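Local coordinates for F5/8 type C domain protein (Bacteroides ovatus, PDB 4ZRX) that probably hydrolyses terminal alpha-L-fucose from glycans, joining a TIM-barrel fucosidase domain of the GH29 type to an F5/8 type C (galactose-binding-like) module, at residues Q79-L84 with R131-K136; E286-V289 with G294-Y297; H310-Y315 with A349-Q354; F316-V319 with V324-L327. All coordinates share one frame; numbering follows the deposited sequence.

Interaction 1 (Q79-L84 with R131-K136); sequences QWVRTL and RAACDK
Val81 and Ala133 meet where two neighbouring outer helices of the TIM barrel, 77-86 and 126-137, run side by side, and their CA atoms come within 6.1 Å of each other. That spacing is close for a helix pair and is possible because one partner is an alanine, whose methyl group takes up little room between the backbones. Val81 loses the largest area to the contact and works as a two-pronged wedge. Its CG2, anti to the carbonyl carbon and beside the backbone N, lies 3.7 Å from Ala133 CB and also faces Cys134. The other branch, CG1, anti to the backbone N (chi1 177°), passes along the backbone of Ala133, 3.9 Å from its O. The side-chain part of this small, buried contact is apolar. Leu130, Tyr137 and Met139 touch Val81 too, so the second helix and the chain just after it also pack on this residue. On the inner side of helix 77-86, Leu84 packs on Ala46 and Leu48 of barrel strand 44-48. Although its CB points away from helix 77-86, Cys134 still contributes its sulfur, with SG 4.1 Å from Val81 CG2.

Interaction 2 (E286-V289 with G294-Y297); sequences EVDV and GWFY
Trp295 pushes the six-membered end of its indole against Asp288 and Val289, on strand 279-290 of the TIM-barrel domain, from the loop that follows this strand. The loop continues beyond the end of the strand and the indole points back to it, in a beta-to-alpha connection of the kind that forms the active-site rim in TIM-barrel enzymes. The two side chains cross at about a right angle, yet their flat groups are only 27° apart. The carboxylate comes to the ring obliquely, with Asp288 OD2 3.7 Å from Trp295 CH2 and 4.0 Å from Trp295 CZ2. Asp288 CG sits between its own backbone N and carbonyl carbon (chi1 62°), which brings the carboxylate round to the indole. Its other oxygen, OD1, is hydrogen-bonded to Trp226 NE1, so the acid takes an N-H from Trp226, while the N-H of the Trp295 indole goes to Glu230 OE1 and His49 stacks on the Trp295 ring. With these partners, and with Glu59 OE1 accepting from the backbone N of Trp295, the indole is held at its ring and at its root. Its leading edge also meets the strand backbone: Trp295 CH2 lies 3.6 Å from Val289 N, near the ring plane, and Trp295 CZ3 lies 3.6 Å from Val289 C.

Interaction 3 (H310-Y315 with A349-Q354); sequences HLSDIY and ADYRQQ. With EDO (1,2-ethanediol), chain G.
Arg352 sets one methylene, CD, over one face of the Tyr315 ring. This carbon lies 3.7 Å from the ring centroid and 13° off the normal, a CH-pi contact almost over the centre of the ring. The chain bends at chi3, and the guanidinium stands 35° from the plane of the tyrosine instead of stacking flat on it. Beside this pair, Ser312 OG comes obliquely to Tyr351, 3.4 Å from its CE2. A 1,2-ethanediol molecule, probably from the crystallisation liquor, fills in next to the arginine: Arg352 NE donates a nearly straight hydrogen bond (168°) to O2 of the diol at 2.8 Å, and the diol C2 lies 3.3 Å from Tyr315 OH. Farther out, Arg352 NH2 is bonded to Ala87 O and the guanidinium makes a cation-pi contact with Phe348, which also packs on Tyr315. Tyr351 gives its hydroxyl to the Glu461 carbonyl, and Leu463 touches both Tyr351 and Ser312, so a segment beyond the barrel covers this edge. The arrangement is the side-by-side packing of helices 308-316 and 339-356 in the outer layer of a TIM barrel.

Interaction 4 (F316-V319 with V324-L327); sequences FQSV and VLLL
A helix-to-strand turn of the TIM barrel makes this contact: helix 308-316 ends, the chain swings round through 316-319, and a few residues later it enters barrel strand 324-328. Gln317 is the first residue to leave helical geometry. The next two residues, Ser318 and Val319, close on Leu325. Ser318 points its CB toward the strand, and its OG lies 3.5 Å from Leu325 CB and 3.6 Å from Leu325 CD2. The hydroxyl thus rests alongside the leucine stem and both of its methyls, CD2 the nearer. Val319 joins with one branch: its CG2 reaches Leu325 CB at 3.9 Å, the two side chains crossing at about a right angle. Leu325 CG lies anti to the backbone N (chi1 173°), which sends both methyl groups past Ser318, while CB is shared by the serine hydroxyl and the valine. Further on, Leu325 packs against Leu44 and Val289 on the two strands that flank its own, while Val319 reaches Met428 of strand 427-431, outside the barrel sheet. The serine hydroxyl is hydrogen-bonded to the carbonyl oxygens of Ile314 and Tyr315 at the end of the helix. A polar group can therefore lie buried against a leucine: its one proton is shared between the helix-end carbonyls, so its donor need is met within the turn and its contact with Leu325 is van der Waals.

In the fold
From the N terminus, interaction 1 comes first, bridging 46 residues so that two outer helices, separated in sequence by barrel strand 91-97, lie together. Interaction 2 then closes a short loop after strand 279-290, and interaction 3 spans helix 308-316 to helix 339-356. Interaction 4 is nested inside that span, at the turn into strand 324-328. Interactions 2, 3 and 4 touch: Val287 of strand 279-290 pairs through its backbone with Val324 and Leu326, and Ile314 packs on both Val289 and Leu325, linking helix to sheet. Interaction 1 stands apart, its centre about 22 Å from those of interactions 3 and 4. All four lie in the fucosidase domain.

Interaction 1 (Q79-L84 with R131-K136)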
# COMPACT_ATOMS: atom_id res chain seq x y z
N GLN A 79 21.93 7.85 5.59
CA GLN A 79 21.75 6.61 4.85
C GLN A 79 20.29 6.39 4.53
O GLN A 79 19.93 6.00 3.42
CB GLN A 79 22.33 5.44 5.62
CG GLN A 79 22.26 4.11 4.89
CD GLN A 79 21.17 3.12 5.39
OE1 GLN A 79 20.23 3.47 6.10
NE2 GLN A 79 21.34 1.87 5.00
N TRP A 80 19.42 6.72 5.49
CA TRP A 80 17.99 6.65 5.23
C TRP A 80 17.59 7.58 4.05
O TRP A 80 16.91 7.17 3.13
CB TRP A 80 17.12 7.02 6.43
CG TRP A 80 17.42 6.38 7.73
CD1 TRP A 80 18.28 5.37 7.98
CD2 TRP A 80 16.85 6.74 8.98
NE1 TRP A 80 18.26 5.06 9.32
CE2 TRP A 80 17.42 5.92 9.95
CE3 TRP A 80 15.90 7.69 9.38
CZ2 TRP A 80 17.10 6.02 11.30
CZ3 TRP A 80 15.61 7.78 10.72
CH2 TRP A 80 16.20 6.94 11.66
N VAL A 81 17.93 8.86 4.17
CA VAL A 81 17.44 9.84 3.25
C VAL A 81 18.08 9.67 1.89
O VAL A 81 17.40 9.82 0.86
CB VAL A 81 17.57 11.27 3.77
CG1 VAL A 81 17.11 12.24 2.73
CG2 VAL A 81 16.77 11.47 5.06
N ARG A 82 19.36 9.34 1.85
CA ARG A 82 20.03 9.12 0.55
C ARG A 82 19.33 7.95 -0.20
O ARG A 82 19.02 8.02 -1.40
CB ARG A 82 21.50 8.80 0.72
CG ARG A 82 22.28 8.57 -0.61
CD ARG A 82 23.79 8.25 -0.40
NE ARG A 82 24.03 7.08 0.44
CZ ARG A 82 24.41 7.09 1.73
NH1 ARG A 82 24.59 8.21 2.43
NH2 ARG A 82 24.58 5.93 2.35
N THR A 83 19.10 6.87 0.54
CA THR A 83 18.44 5.70 -0.01
C THR A 83 17.07 6.08 -0.57
O THR A 83 16.74 5.74 -1.72
CB THR A 83 18.28 4.66 1.05
OG1 THR A 83 19.57 4.19 1.46
CG2 THR A 83 17.47 3.46 0.56
N LEU A 84 16.31 6.82 0.22
CA LEU A 84 14.94 7.15 -0.16
C LEU A 84 14.86 8.21 -1.28
O LEU A 84 13.99 8.15 -2.14
CB LEU A 84 14.17 7.61 1.09
CG LEU A 84 14.04 6.42 2.10
CD1 LEU A 84 13.49 6.92 3.41
CD2 LEU A 84 13.14 5.30 1.55
N ARG A 131 16.28 15.54 10.19
CA ARG A 131 16.17 16.85 9.54
C ARG A 131 17.44 17.30 8.89
O ARG A 131 17.37 17.89 7.81
CB ARG A 131 15.59 17.95 10.44
CG ARG A 131 15.03 19.25 9.66
CD ARG A 131 13.76 18.76 8.92
NE ARG A 131 13.07 19.80 8.11
CZ ARG A 131 13.40 20.12 6.87
NH1 ARG A 131 14.46 19.64 6.25
NH2 ARG A 131 12.59 20.89 6.21
N ALA A 132 18.60 17.05 9.52
CA ALA A 132 19.88 17.37 8.93
C ALA A 132 20.13 16.64 7.58
O ALA A 132 20.59 17.25 6.62
CB ALA A 132 21.00 17.09 9.93
N ALA A 133 19.76 15.37 7.54
CA ALA A 133 19.83 14.57 6.33
C ALA A 133 18.84 15.08 5.27
O ALA A 133 19.23 15.20 4.11
CB ALA A 133 19.67 13.15 6.60
N CYS A 134 17.64 15.50 5.68
CA CYS A 134 16.73 16.10 4.72
C CYS A 134 17.28 17.41 4.16
O CYS A 134 17.10 17.69 2.97
CB CYS A 134 15.37 16.35 5.27
SG CYS A 134 14.44 14.80 5.66
N ASP A 135 17.90 18.22 5.02
CA ASP A 135 18.60 19.45 4.59
C ASP A 135 19.64 19.16 3.52
O ASP A 135 19.69 19.87 2.49
CB ASP A 135 19.29 20.15 5.74
CG ASP A 135 18.33 20.79 6.76
OD1 ASP A 135 17.08 20.87 6.52
OD2 ASP A 135 18.87 21.23 7.83
N LYS A 136 20.42 18.11 3.69
CA LYS A 136 21.49 17.77 2.77
C LYS A 136 20.97 17.36 1.40
O LYS A 136 21.50 17.80 0.37
CB LYS A 136 22.37 16.63 3.34
CG LYS A 136 23.44 16.10 2.41
CD LYS A 136 24.31 15.16 3.14
CE LYS A 136 25.16 14.27 2.22
NZ LYS A 136 26.48 14.77 2.14

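Interaction 2 (E286-V289 with G294-Y297)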
# COMPACT_ATOMS: atom_id res chain seq x y z
N GLU A 286 -4.92 8.83 0.92
CA GLU A 286 -3.56 8.43 1.04
C GLU A 286 -3.53 6.95 1.37
O GLU A 286 -4.15 6.49 2.35
CB GLU A 286 -2.91 9.25 2.15
CG GLU A 286 -1.40 9.10 2.28
CD GLU A 286 -0.90 9.85 3.52
OE1 GLU A 286 -1.25 9.43 4.65
OE2 GLU A 286 -0.21 10.87 3.37
N VAL A 287 -2.80 6.20 0.55
CA VAL A 287 -2.61 4.76 0.71
C VAL A 287 -1.33 4.53 1.50
O VAL A 287 -0.27 4.90 1.03
CB VAL A 287 -2.55 4.08 -0.65
CG1 VAL A 287 -2.03 2.59 -0.54
CG2 VAL A 287 -3.86 4.14 -1.33
N ASP A 288 -1.43 3.97 2.71
CA ASP A 288 -0.28 3.69 3.53
C ASP A 288 -0.05 2.18 3.58
O ASP A 288 -0.99 1.41 3.79
CB ASP A 288 -0.35 4.30 4.94
CG ASP A 288 -1.49 3.81 5.80
OD1 ASP A 288 -2.59 3.49 5.30
OD2 ASP A 288 -1.30 3.78 7.06
N VAL A 289 1.18 1.74 3.40
CA VAL A 289 1.47 0.32 3.42
C VAL A 289 2.89 0.13 3.76
O VAL A 289 3.73 0.99 3.44
CB VAL A 289 1.06 -0.33 2.06
CG1 VAL A 289 1.85 0.26 0.91
CG2 VAL A 289 1.19 -1.83 2.08
N GLY A 294 5.05 -6.17 8.94
CA GLY A 294 4.87 -5.24 10.04
C GLY A 294 5.37 -3.82 9.66
O GLY A 294 6.04 -3.64 8.65
N TRP A 295 4.97 -2.84 10.44
CA TRP A 295 5.44 -1.48 10.31
C TRP A 295 6.81 -1.27 10.88
O TRP A 295 7.61 -0.50 10.35
CB TRP A 295 4.43 -0.50 10.95
CG TRP A 295 3.06 -0.53 10.32
CD1 TRP A 295 1.95 -1.16 10.79
CD2 TRP A 295 2.70 0.12 9.12
NE1 TRP A 295 0.89 -0.95 9.93
CE2 TRP A 295 1.34 -0.17 8.88
CE3 TRP A 295 3.36 0.95 8.24
CZ2 TRP A 295 0.64 0.38 7.78
CZ3 TRP A 295 2.70 1.43 7.14
CH2 TRP A 295 1.34 1.17 6.93
N PHE A 296 7.08 -1.85 12.06
CA PHE A 296 8.39 -1.72 12.66
C PHE A 296 9.29 -2.81 12.14
O PHE A 296 8.83 -3.78 11.53
CB PHE A 296 8.31 -1.71 14.18
CG PHE A 296 7.78 -0.42 14.73
CD1 PHE A 296 6.42 -0.23 14.86
CD2 PHE A 296 8.62 0.62 15.03
CE1 PHE A 296 5.92 0.99 15.35
CE2 PHE A 296 8.13 1.81 15.49
CZ PHE A 296 6.80 2.00 15.65
N TYR A 297 10.59 -2.60 12.31
CA TYR A 297 11.59 -3.54 11.83
C TYR A 297 11.57 -4.84 12.67
O TYR A 297 11.66 -4.80 13.91
CB TYR A 297 12.97 -2.94 11.88
CG TYR A 297 13.96 -3.95 11.42
CD1 TYR A 297 14.25 -4.14 10.06
CD2 TYR A 297 14.59 -4.75 12.36
CE1 TYR A 297 15.13 -5.13 9.65
CE2 TYR A 297 15.53 -5.74 11.97
CZ TYR A 297 15.78 -5.92 10.62
OH TYR A 297 16.69 -6.89 10.20

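Interaction 3 (H310-Y315 with A349-Q354)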
# COMPACT_ATOMS: atom_id res chain seq x y z
N HIS A 310 4.64 -7.18 -6.37
CA HIS A 310 3.66 -6.67 -5.42
C HIS A 310 3.78 -5.16 -5.25
O HIS A 310 2.76 -4.43 -5.21
CB HIS A 310 3.87 -7.39 -4.09
CG HIS A 310 2.80 -7.18 -3.08
ND1 HIS A 310 2.83 -7.82 -1.86
CD2 HIS A 310 1.63 -6.51 -3.11
CE1 HIS A 310 1.75 -7.50 -1.16
NE2 HIS A 310 1.02 -6.69 -1.89
N LEU A 311 5.01 -4.64 -5.14
CA LEU A 311 5.18 -3.20 -5.01
C LEU A 311 4.70 -2.45 -6.25
O LEU A 311 4.03 -1.41 -6.16
CB LEU A 311 6.65 -2.85 -4.73
CG LEU A 311 7.12 -3.33 -3.34
CD1 LEU A 311 8.60 -3.00 -3.23
CD2 LEU A 311 6.42 -2.57 -2.23
N SER A 312 4.99 -3.02 -7.42
CA SER A 312 4.46 -2.45 -8.66
C SER A 312 2.95 -2.45 -8.69
O SER A 312 2.30 -1.41 -9.02
CB SER A 312 5.00 -3.26 -9.86
OG SER A 312 4.38 -2.83 -11.06
N ASP A 313 2.34 -3.55 -8.27
CA ASP A 313 0.88 -3.62 -8.21
C ASP A 313 0.34 -2.61 -7.24
O ASP A 313 -0.68 -1.95 -7.52
CB ASP A 313 0.35 -5.01 -7.91
CG ASP A 313 0.62 -6.02 -9.06
OD1 ASP A 313 0.77 -5.66 -10.26
OD2 ASP A 313 0.66 -7.22 -8.70
N ILE A 314 0.98 -2.50 -6.08
CA ILE A 314 0.58 -1.42 -5.15
C ILE A 314 0.65 -0.06 -5.80
O ILE A 314 -0.28 0.73 -5.65
CB ILE A 314 1.42 -1.49 -3.82
CG1 ILE A 314 0.95 -2.71 -3.00
CG2 ILE A 314 1.26 -0.24 -2.99
CD1 ILE A 314 1.90 -3.12 -1.91
N TYR A 315 1.74 0.28 -6.47
CA TYR A 315 1.88 1.55 -7.15
C TYR A 315 0.73 1.82 -8.10
O TYR A 315 0.07 2.87 -8.06
CB TYR A 315 3.27 1.58 -7.82
CG TYR A 315 3.57 2.87 -8.49
CD1 TYR A 315 4.04 3.98 -7.78
CD2 TYR A 315 3.33 3.01 -9.84
CE1 TYR A 315 4.30 5.20 -8.39
CE2 TYR A 315 3.64 4.23 -10.48
CZ TYR A 315 4.08 5.31 -9.74
OH TYR A 315 4.37 6.52 -10.35
N ALA A 349 12.51 1.37 -7.96
CA ALA A 349 12.81 2.64 -8.62
C ALA A 349 13.26 2.40 -10.07
O ALA A 349 12.86 3.13 -10.96
CB ALA A 349 13.90 3.43 -7.86
N ASP A 350 14.08 1.40 -10.31
CA ASP A 350 14.55 1.12 -11.66
C ASP A 350 13.36 0.70 -12.54
O ASP A 350 13.26 1.11 -13.70
CB ASP A 350 15.59 0.00 -11.67
CG ASP A 350 16.93 0.42 -11.11
OD1 ASP A 350 17.21 1.61 -10.89
OD2 ASP A 350 17.73 -0.50 -10.87
N TYR A 351 12.44 -0.09 -11.99
CA TYR A 351 11.25 -0.50 -12.75
C TYR A 351 10.36 0.69 -13.15
O TYR A 351 9.94 0.79 -14.30
CB TYR A 351 10.46 -1.52 -11.98
CG TYR A 351 9.28 -2.01 -12.74
CD1 TYR A 351 9.45 -2.88 -13.78
CD2 TYR A 351 8.00 -1.55 -12.46
CE1 TYR A 351 8.35 -3.29 -14.54
CE2 TYR A 351 6.91 -1.96 -13.19
CZ TYR A 351 7.09 -2.82 -14.24
OH TYR A 351 5.99 -3.26 -15.02
N ARG A 352 10.09 1.56 -12.22
CA ARG A 352 9.31 2.78 -12.52
C ARG A 352 10.05 3.64 -13.54
O ARG A 352 9.42 4.16 -14.45
CB ARG A 352 9.03 3.55 -11.30
CG ARG A 352 8.16 2.78 -10.28
CD ARG A 352 7.51 3.69 -9.30
NE ARG A 352 8.48 4.66 -8.76
CZ ARG A 352 9.38 4.42 -7.84
NH1 ARG A 352 9.36 3.31 -7.14
NH2 ARG A 352 10.25 5.38 -7.56
N GLN A 353 11.35 3.82 -13.36
CA GLN A 353 12.09 4.66 -14.29
C GLN A 353 12.00 4.10 -15.72
O GLN A 353 11.78 4.85 -16.67
CB GLN A 353 13.58 4.84 -13.89
CG GLN A 353 14.37 5.91 -14.79
CD GLN A 353 14.87 5.44 -16.20
OE1 GLN A 353 15.01 6.27 -17.14
NE2 GLN A 353 15.14 4.16 -16.36
N GLN A 354 12.21 2.80 -15.88
CA GLN A 354 12.17 2.14 -17.18
C GLN A 354 10.77 2.24 -17.78
O GLN A 354 10.60 2.50 -18.97
CB GLN A 354 12.56 0.65 -17.03
CG GLN A 354 14.03 0.43 -16.67
CD GLN A 354 14.35 -0.88 -15.90
OE1 GLN A 354 13.51 -1.79 -15.73
NE2 GLN A 354 15.57 -0.96 -15.38
C1 EDO G . 8.53 7.55 -12.08
O1 EDO G . 9.76 6.83 -11.96
C2 EDO G . 7.57 7.00 -11.02
O2 EDO G . 8.03 7.24 -9.68

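Interaction 4 (F316-V319 with V324-L327)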
# COMPACT_ATOMS: atom_id res chain seq x y z
N PHE A 316 0.44 0.84 -8.93
CA PHE A 316 -0.68 0.99 -9.88
C PHE A 316 -2.04 1.10 -9.23
O PHE A 316 -2.91 1.70 -9.80
CB PHE A 316 -0.61 -0.09 -10.97
CG PHE A 316 0.54 0.12 -11.93
CD1 PHE A 316 0.49 1.17 -12.83
CD2 PHE A 316 1.60 -0.74 -11.98
CE1 PHE A 316 1.52 1.41 -13.68
CE2 PHE A 316 2.64 -0.52 -12.83
CZ PHE A 316 2.60 0.53 -13.70
N GLN A 317 -2.20 0.54 -8.03
CA GLN A 317 -3.43 0.62 -7.31
C GLN A 317 -3.46 1.73 -6.24
O GLN A 317 -4.35 1.74 -5.40
CB GLN A 317 -3.71 -0.72 -6.63
CG GLN A 317 -3.94 -1.91 -7.63
CD GLN A 317 -3.89 -3.23 -6.81
OE1 GLN A 317 -2.84 -3.65 -6.36
NE2 GLN A 317 -4.98 -3.71 -6.49
N SER A 318 -2.48 2.60 -6.29
CA SER A 318 -2.40 3.75 -5.42
C SER A 318 -2.21 4.99 -6.26
O SER A 318 -3.18 5.70 -6.53
CB SER A 318 -1.34 3.59 -4.34
OG SER A 318 -0.07 3.25 -4.85
N VAL A 319 -0.98 5.29 -6.66
CA VAL A 319 -0.70 6.41 -7.53
C VAL A 319 -1.55 6.29 -8.80
O VAL A 319 -2.09 7.27 -9.29
CB VAL A 319 0.77 6.45 -7.87
CG1 VAL A 319 1.08 7.56 -8.86
CG2 VAL A 319 1.53 6.69 -6.57
N VAL A 324 -2.19 9.16 -3.13
CA VAL A 324 -0.75 9.21 -2.84
C VAL A 324 -0.34 7.89 -2.21
O VAL A 324 -1.10 7.34 -1.38
CB VAL A 324 -0.45 10.40 -1.85
CG1 VAL A 324 0.92 10.31 -1.21
CG2 VAL A 324 -0.57 11.75 -2.59
N LEU A 325 0.85 7.38 -2.54
CA LEU A 325 1.36 6.19 -1.91
C LEU A 325 2.41 6.56 -0.83
O LEU A 325 3.45 7.13 -1.18
CB LEU A 325 1.97 5.26 -2.92
CG LEU A 325 2.69 4.04 -2.41
CD1 LEU A 325 1.76 3.17 -1.56
CD2 LEU A 325 3.32 3.24 -3.54
N LEU A 326 2.11 6.15 0.40
CA LEU A 326 2.99 6.36 1.53
C LEU A 326 3.50 4.99 1.95
O LEU A 326 2.75 4.19 2.57
CB LEU A 326 2.24 7.03 2.67
CG LEU A 326 2.89 7.10 4.04
CD1 LEU A 326 4.21 7.86 3.90
CD2 LEU A 326 1.88 7.83 4.97
N LEU A 327 4.71 4.68 1.53
CA LEU A 327 5.32 3.33 1.71
C LEU A 327 6.27 3.38 2.89
O LEU A 327 7.19 4.19 2.92
CB LEU A 327 6.04 2.93 0.48
CG LEU A 327 6.73 1.56 0.51
CD1 LEU A 327 5.72 0.47 0.64
CD2 LEU A 327 7.60 1.31 -0.76